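Long-range contact in collagen alpha1(xviii) chain (PDB 1DY0), which gives rise to endostatin, a zinc-binding C-terminal fragment of collagen XVIII that inhibits angiogenesis: residues H15-N20 / V76-E81. The protein carries 2 engineered substitutions. Numbering follows the deposited sequence.
Sequences HLVALN and VNLKDE. With ZN (zinc ion), chain B.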
loop_
_atom_site.group_PDB
_atom_site.type_symbol
_atom_site.label_atom_id
_atom_site.label_comp_id
_atom_site.label_asym_id
_atom_site.label_seq_id
_atom_site.Cartn_x
_atom_site.Cartn_y
_atom_site.Cartn_z
ATOM N N HIS A 15 5.919 -8.176 -3.129
ATOM C CA HIS A 15 5.200 -7.334 -4.085
ATOM C C HIS A 15 4.354 -6.255 -3.442
ATOM O O HIS A 15 3.657 -6.504 -2.457
ATOM C CB HIS A 15 4.299 -8.179 -5.002
ATOM C CG HIS A 15 5.048 -9.134 -5.880
ATOM N ND1 HIS A 15 5.472 -10.372 -5.445
ATOM C CD2 HIS A 15 5.461 -9.031 -7.170
ATOM C CE1 HIS A 15 6.114 -10.988 -6.423
ATOM N NE2 HIS A 15 6.124 -10.193 -7.475
ATOM N N LEU A 16 4.437 -5.051 -3.995
ATOM C CA LEU A 16 3.628 -3.925 -3.538
ATOM C C LEU A 16 2.723 -3.645 -4.728
ATOM O O LEU A 16 3.197 -3.193 -5.773
ATOM C CB LEU A 16 4.505 -2.711 -3.241
ATOM C CG LEU A 16 3.797 -1.509 -2.618
ATOM C CD1 LEU A 16 3.037 -1.941 -1.377
ATOM C CD2 LEU A 16 4.834 -0.449 -2.269
ATOM N N VAL A 17 1.432 -3.928 -4.583
ATOM C CA VAL A 17 0.498 -3.760 -5.688
ATOM C C VAL A 17 -0.737 -2.954 -5.294
ATOM O O VAL A 17 -1.229 -3.058 -4.179
ATOM C CB VAL A 17 0.078 -5.163 -6.253
ATOM C CG1 VAL A 17 -0.655 -5.026 -7.578
ATOM C CG2 VAL A 17 1.301 -6.054 -6.429
ATOM N N ALA A 18 -1.246 -2.169 -6.232
ATOM C CA ALA A 18 -2.412 -1.331 -5.991
ATOM C C ALA A 18 -3.764 -1.986 -6.315
ATOM O O ALA A 18 -3.891 -2.759 -7.284
ATOM C CB ALA A 18 -2.273 -0.010 -6.776
ATOM N N LEU A 19 -4.766 -1.685 -5.487
ATOM C CA LEU A 19 -6.114 -2.185 -5.715
ATOM C C LEU A 19 -6.588 -1.573 -7.031
ATOM O O LEU A 19 -6.190 -0.466 -7.382
ATOM C CB LEU A 19 -7.046 -1.797 -4.569
ATOM C CG LEU A 19 -6.828 -2.615 -3.296
ATOM C CD1 LEU A 19 -7.730 -2.112 -2.217
ATOM C CD2 LEU A 19 -7.111 -4.078 -3.564
ATOM N N ASN A 20 -7.459 -2.291 -7.729
ATOM C CA ASN A 20 -7.959 -1.868 -9.032
ATOM C C ASN A 20 -8.846 -0.632 -9.091
ATOM O O ASN A 20 -9.134 -0.127 -10.183
ATOM C CB ASN A 20 -8.614 -3.052 -9.747
ATOM C CG ASN A 20 -7.619 -4.148 -10.070
ATOM O OD1 ASN A 20 -6.462 -3.874 -10.361
ATOM N ND2 ASN A 20 -8.058 -5.400 -9.991
ATOM N N VAL A 76 9.158 -5.113 -4.897
ATOM C CA VAL A 76 9.015 -4.976 -6.340
ATOM C C VAL A 76 7.553 -4.731 -6.695
ATOM O O VAL A 76 6.668 -4.950 -5.873
ATOM C CB VAL A 76 9.518 -6.246 -7.074
ATOM C CG1 VAL A 76 10.967 -6.539 -6.708
ATOM C CG2 VAL A 76 8.639 -7.441 -6.729
ATOM N N ASN A 77 7.302 -4.223 -7.895
ATOM C CA ASN A 77 5.941 -3.983 -8.332
ATOM C C ASN A 77 5.397 -5.226 -9.010
ATOM O O ASN A 77 6.038 -6.277 -8.997
ATOM C CB ASN A 77 5.836 -2.742 -9.241
ATOM C CG ASN A 77 6.689 -2.841 -10.497
ATOM O OD1 ASN A 77 6.809 -3.903 -11.105
ATOM N ND2 ASN A 77 7.250 -1.717 -10.915
ATOM N N LEU A 78 4.207 -5.120 -9.583
ATOM C CA LEU A 78 3.593 -6.255 -10.243
ATOM C C LEU A 78 4.521 -6.894 -11.262
ATOM O O LEU A 78 4.570 -8.122 -11.389
ATOM C CB LEU A 78 2.314 -5.825 -10.946
ATOM C CG LEU A 78 1.510 -7.008 -11.475
ATOM C CD1 LEU A 78 0.966 -7.809 -10.297
ATOM C CD2 LEU A 78 0.402 -6.524 -12.394
ATOM N N LYS A 79 5.259 -6.051 -11.975
ATOM C CA LYS A 79 6.163 -6.506 -13.019
ATOM C C LYS A 79 7.583 -6.799 -12.550
ATOM O O LYS A 79 8.515 -6.841 -13.357
ATOM C CB LYS A 79 6.165 -5.499 -14.173
ATOM C CG LYS A 79 4.797 -5.333 -14.832
ATOM C CD LYS A 79 4.854 -4.377 -16.002
ATOM N N ASP A 80 7.725 -7.025 -11.245
ATOM C CA ASP A 80 8.997 -7.349 -10.600
ATOM C C ASP A 80 10.106 -6.318 -10.720
ATOM O O ASP A 80 11.278 -6.644 -10.560
ATOM C CB ASP A 80 9.486 -8.742 -11.025
ATOM C CG ASP A 80 8.454 -9.822 -10.765
ATOM O OD1 ASP A 80 7.933 -9.887 -9.634
ATOM O OD2 ASP A 80 8.127 -10.585 -11.698
ATOM N N GLU A 81 9.741 -5.064 -10.959
ATOM C CA GLU A 81 10.719 -3.987 -11.043
ATOM C C GLU A 81 10.917 -3.504 -9.604
ATOM O O GLU A 81 9.945 -3.278 -8.882
ATOM C CB GLU A 81 10.192 -2.853 -11.934
ATOM C CG GLU A 81 9.793 -3.300 -13.343
ATOM C CD GLU A 81 9.129 -2.203 -14.154
ATOM O OE1 GLU A 81 8.855 -1.117 -13.609
ATOM O OE2 GLU A 81 8.861 -2.419 -15.353
HETATM ZN ZN ZN B . 6.958 -11.293 -9.062
HETATM O O HOH W 1 2.435 -3.010 -8.668
#
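Val76 CG2 lies over one face of the His15 ring, 3.9 Å from the ring centroid, in a CH-pi contact shifted toward the CD2 rim. Asn77 O and Asp80 OD1 sit at the ring edge, near its plane. Asn77 O is 3.4 Å from His15 CD2. His15 NE2 binds the zinc ion at 2.1 Å, and Asp80 OD1 binds it too. The carboxylate plane of Asp80 is turned 63° from the imidazole. Asp80 OD2 lies 3.0 Å from the zinc ion, so the carboxylate binds through one oxygen. His7 and Asp9 complete the site. On the other ring nitrogen, His15 ND1 is hydrogen-bonded to Glu179 OE1, which probably makes the ring a stronger zinc donor. Together with the zinc bond, this should hold the ring's rotation.

The contact belongs to the mixed sheet of the endostatin domain, whose family falls in the C-type lectin clan. Strand 14-18 runs parallel to strand 75-76, with His15 paired to Val76 on the same face. Leu16 N donates to Val76 O at 2.9 Å. Beyond this bond segment 76-81 makes a type I turn from Asn77 to Asp80. A water takes over there, donating to Leu16 O and accepting from Leu78 N. Beyond it, Val17 CG1 touches Leu78 CD1 at 4.2 Å.

Asn77 braces the loop that carries Asp80. Asn77 CG sits between the backbone N and the carbonyl carbon (chi1 59°), which brings the amide back over the turn. There OD1 accepts from Glu81 N and, weakly, from Lys79 N. Its ND2 donates to Glu81 OE1 and to Arg103 O.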